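Local coordinates for transaminase (Bacillus megaterium, PDB 5G0A), which transfers amino groups as an S-selective, pyridoxal-5'-phosphate-dependent omega-transaminase of aminotransferase class III, at the interface of chains A and B. Numbering follows the deposited sequence. Chains: chain A/B, Transaminase.

The interface of chains A and B. Residues chain A 24, 151, 164-166, 180; chain B 130, 325-328.
A:Ser166 faces the B:Trp325 to B:Val328 segment, and its backbone is gripped from two directions: its N donates to B:Glu326 O at 2.8 Å, while its carbonyl O accepts from the indole NE1 of B:Trp325 at 2.9 Å. The A:Ser166 O lies at the edge of the indole, 4° from the ring plane, but the N-H approaches from above the carbonyl plane of A:Ser166, 52° out of it, and the bond is bent. Followed outward, A:Ser166 CB rests 3.8 Å from B:Ser327 CB, and OG ends in a tip-to-tip hydroxyl hydrogen bond of 2.6 Å with B:Ser327 OG; which hydroxyl donates cannot be told. With OG anti to its backbone N (chi1 -161°), B:Ser327 turns its hydroxyl toward A:Ser166. B:Ser327 CB sits above one face of the B:Trp325 indole, toward its rim. On the six-membered ring, CE3 touches the A:Thr24 methyl CG2 at 3.9 Å. A phenylalanine in place of B:Trp325 would probably leave A:Ser166 O without its indole donor and weaken the hold on this loop. Around this core, B:Val328 CG1 packs against CD1 of the A:Tyr164 ring, and A:Ile180 CD1 meets the B:Asn130 amide carbon CG at 3.6 Å. Waters add bridges from A:Thr24 OG1 to B:Ser327 O and from A:Arg165 N to the B:Glu326 carboxylate. The patch, repeated by the two-fold axis, likely helps fasten a loop of each subunit to its partner in what is probably the dimer typical of this fold family.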
ATOM      1  N   THR A  24       2.795  -4.519 -28.603  1.00 24.03           N
ATOM      2  CA  THR A  24       1.684  -4.740 -27.669  1.00 24.49           C
ATOM      3  C   THR A  24       0.731  -5.785 -28.244  1.00 24.20           C
ATOM      4  O   THR A  24       0.496  -5.832 -29.463  1.00 26.32           O
ATOM      5  CB  THR A  24       0.908  -3.449 -27.326  1.00 25.85           C
ATOM      6  OG1 THR A  24       0.439  -2.837 -28.538  1.00 26.50           O
ATOM      7  CG2 THR A  24       1.806  -2.455 -26.499  1.00 25.81           C
ATOM      8  N   TRP A 151      -4.955   3.187 -18.114  1.00 20.58           N
ATOM      9  CA  TRP A 151      -3.787   2.318 -17.916  1.00 21.62           C
ATOM     10  C   TRP A 151      -2.707   2.905 -17.009  1.00 22.35           C
ATOM     11  O   TRP A 151      -1.807   2.178 -16.564  1.00 22.32           O
ATOM     12  CB  TRP A 151      -3.177   1.956 -19.297  1.00 20.10           C
ATOM     13  CG  TRP A 151      -2.593   3.168 -19.977  1.00 21.18           C
ATOM     14  CD1 TRP A 151      -3.263   4.066 -20.780  1.00 21.53           C
ATOM     15  CD2 TRP A 151      -1.249   3.653 -19.867  1.00 21.31           C
ATOM     16  NE1 TRP A 151      -2.406   5.062 -21.180  1.00 21.50           N
ATOM     17  CE2 TRP A 151      -1.167   4.836 -20.643  1.00 20.74           C
ATOM     18  CE3 TRP A 151      -0.107   3.208 -19.195  1.00 22.96           C
ATOM     19  CZ2 TRP A 151       0.015   5.560 -20.793  1.00 21.05           C
ATOM     20  CZ3 TRP A 151       1.080   3.952 -19.320  1.00 22.12           C
ATOM     21  CH2 TRP A 151       1.122   5.122 -20.102  1.00 22.60           C
ATOM     22  N   TYR A 164      -6.335  -6.360 -19.495  1.00 21.73           N
ATOM     23  CA  TYR A 164      -5.983  -5.020 -19.950  1.00 22.47           C
ATOM     24  C   TYR A 164      -5.272  -4.246 -18.865  1.00 24.37           C
ATOM     25  O   TYR A 164      -5.453  -3.032 -18.744  1.00 24.72           O
ATOM     26  CB  TYR A 164      -7.241  -4.273 -20.466  1.00 22.14           C
ATOM     27  CG  TYR A 164      -7.531  -4.654 -21.893  1.00 23.67           C
ATOM     28  CD1 TYR A 164      -6.911  -3.971 -22.949  1.00 24.60           C
ATOM     29  CD2 TYR A 164      -8.349  -5.746 -22.195  1.00 25.16           C
ATOM     30  CE1 TYR A 164      -7.134  -4.342 -24.259  1.00 27.81           C
ATOM     31  CE2 TYR A 164      -8.564  -6.125 -23.507  1.00 26.77           C
ATOM     32  CZ  TYR A 164      -7.938  -5.422 -24.530  1.00 27.79           C
ATOM     33  OH  TYR A 164      -8.171  -5.791 -25.835  1.00 33.43           O
ATOM     34  N   ARG A 165      -4.416  -4.931 -18.110  1.00 21.39           N
ATOM     35  CA  ARG A 165      -3.740  -4.289 -16.993  1.00 21.44           C
ATOM     36  C   ARG A 165      -2.222  -4.163 -17.164  1.00 20.53           C
ATOM     37  O   ARG A 165      -1.488  -4.075 -16.176  1.00 20.97           O
ATOM     38  CB  ARG A 165      -4.124  -4.982 -15.669  1.00 23.42           C
ATOM     39  CG  ARG A 165      -5.522  -4.594 -15.152  1.00 23.79           C
ATOM     40  CD  ARG A 165      -5.872  -5.286 -13.823  1.00 25.49           C
ATOM     41  NE  ARG A 165      -4.782  -5.098 -12.862  1.00 25.15           N
ATOM     42  CZ  ARG A 165      -4.589  -4.004 -12.118  1.00 24.90           C
ATOM     43  NH1 ARG A 165      -5.449  -2.991 -12.133  1.00 25.20           N
ATOM     44  NH2 ARG A 165      -3.521  -3.926 -11.344  1.00 26.76           N
ATOM     45  N   SER A 166      -1.800  -4.083 -18.432  1.00 20.96           N
ATOM     46  CA  SER A 166      -0.409  -3.772 -18.814  1.00 20.68           C
ATOM     47  C   SER A 166       0.590  -4.815 -18.320  1.00 21.01           C
ATOM     48  O   SER A 166       1.795  -4.545 -18.225  1.00 21.60           O
ATOM     49  CB  SER A 166      -0.015  -2.369 -18.373  1.00 21.84           C
ATOM     50  OG  SER A 166      -0.854  -1.433 -19.063  1.00 23.39           O
ATOM     51  N   ILE A 180       2.435  -6.563 -13.204  1.00 22.18           N
ATOM     52  CA  ILE A 180       3.451  -5.585 -12.824  1.00 22.23           C
ATOM     53  C   ILE A 180       3.725  -5.577 -11.320  1.00 22.92           C
ATOM     54  O   ILE A 180       2.812  -5.273 -10.529  1.00 22.24           O
ATOM     55  CB  ILE A 180       3.043  -4.151 -13.243  1.00 21.99           C
ATOM     56  CG1 ILE A 180       2.702  -4.108 -14.742  1.00 21.53           C
ATOM     57  CG2 ILE A 180       4.160  -3.170 -12.852  1.00 21.58           C
ATOM     58  CD1 ILE A 180       1.971  -2.845 -15.192  1.00 22.14           C
TER
ATOM     59  N   ASN B 130       6.574   0.681 -15.418  1.00 20.56           N
ATOM     60  CA  ASN B 130       5.971  -0.607 -15.729  1.00 20.71           C
ATOM     61  C   ASN B 130       6.988  -1.575 -16.348  1.00 21.46           C
ATOM     62  O   ASN B 130       7.066  -2.762 -15.964  1.00 19.89           O
ATOM     63  CB  ASN B 130       4.771  -0.426 -16.674  1.00 21.91           C
ATOM     64  CG  ASN B 130       3.603   0.291 -16.007  1.00 21.77           C
ATOM     65  OD1 ASN B 130       3.597   0.475 -14.785  1.00 22.88           O
ATOM     66  ND2 ASN B 130       2.605   0.701 -16.802  1.00 21.87           N
ATOM     67  N   TRP B 325       2.164  -8.115 -24.477  1.00 23.93           N
ATOM     68  CA  TRP B 325       2.070  -7.060 -23.461  1.00 22.66           C
ATOM     69  C   TRP B 325       0.687  -6.421 -23.560  1.00 21.84           C
ATOM     70  O   TRP B 325       0.351  -5.855 -24.586  1.00 22.30           O
ATOM     71  CB  TRP B 325       3.150  -6.010 -23.712  1.00 23.22           C
ATOM     72  CG  TRP B 325       3.248  -4.946 -22.657  1.00 21.84           C
ATOM     73  CD1 TRP B 325       2.803  -5.021 -21.350  1.00 22.36           C
ATOM     74  CD2 TRP B 325       3.928  -3.697 -22.780  1.00 22.31           C
ATOM     75  NE1 TRP B 325       3.154  -3.865 -20.667  1.00 22.43           N
ATOM     76  CE2 TRP B 325       3.829  -3.035 -21.526  1.00 21.84           C
ATOM     77  CE3 TRP B 325       4.602  -3.055 -23.836  1.00 22.74           C
ATOM     78  CZ2 TRP B 325       4.382  -1.764 -21.300  1.00 22.63           C
ATOM     79  CZ3 TRP B 325       5.157  -1.787 -23.619  1.00 23.61           C
ATOM     80  CH2 TRP B 325       5.055  -1.160 -22.348  1.00 22.84           C
ATOM     81  N   GLU B 326      -0.104  -6.535 -22.490  1.00 21.09           N
ATOM     82  CA  GLU B 326      -1.530  -6.188 -22.529  1.00 21.73           C
ATOM     83  C   GLU B 326      -1.747  -4.733 -22.124  1.00 21.12           C
ATOM     84  O   GLU B 326      -2.456  -4.438 -21.140  1.00 21.19           O
ATOM     85  CB  GLU B 326      -2.298  -7.102 -21.586  1.00 23.48           C
ATOM     86  CG  GLU B 326      -2.283  -8.566 -22.053  1.00 23.29           C
ATOM     87  CD  GLU B 326      -3.042  -9.476 -21.104  1.00 25.94           C
ATOM     88  OE1 GLU B 326      -2.763  -9.422 -19.900  1.00 23.03           O
ATOM     89  OE2 GLU B 326      -3.896 -10.271 -21.557  1.00 24.49           O
ATOM     90  N   SER B 327      -1.150  -3.831 -22.901  1.00 21.43           N
ATOM     91  CA  SER B 327      -1.198  -2.408 -22.554  1.00 21.99           C
ATOM     92  C   SER B 327      -1.692  -1.605 -23.740  1.00 22.22           C
ATOM     93  O   SER B 327      -1.143  -1.716 -24.852  1.00 22.52           O
ATOM     94  CB  SER B 327       0.191  -1.931 -22.130  1.00 22.69           C
ATOM     95  OG  SER B 327       0.127  -0.713 -21.381  1.00 23.35           O
ATOM     96  N   VAL B 328      -2.742  -0.809 -23.518  1.00 21.24           N
ATOM     97  CA  VAL B 328      -3.231   0.054 -24.593  1.00 21.77           C
ATOM     98  C   VAL B 328      -3.442   1.468 -24.066  1.00 22.38           C
ATOM     99  O   VAL B 328      -3.875   1.676 -22.918  1.00 22.86           O
ATOM    100  CB  VAL B 328      -4.528  -0.513 -25.244  1.00 22.48           C
ATOM    101  CG1 VAL B 328      -5.624  -0.710 -24.199  1.00 23.57           C
ATOM    102  CG2 VAL B 328      -5.001   0.371 -26.412  1.00 24.51           C
TER
HETATM  103  O   HOH W   1      -4.326  -1.030 -21.080  1.00 22.73           O
HETATM  104  O   HOH W   2      -2.646  -7.225 -18.101  1.00 23.75           O
HETATM  105  O   HOH W   3      -1.360  -0.979 -27.506  1.00 24.06           O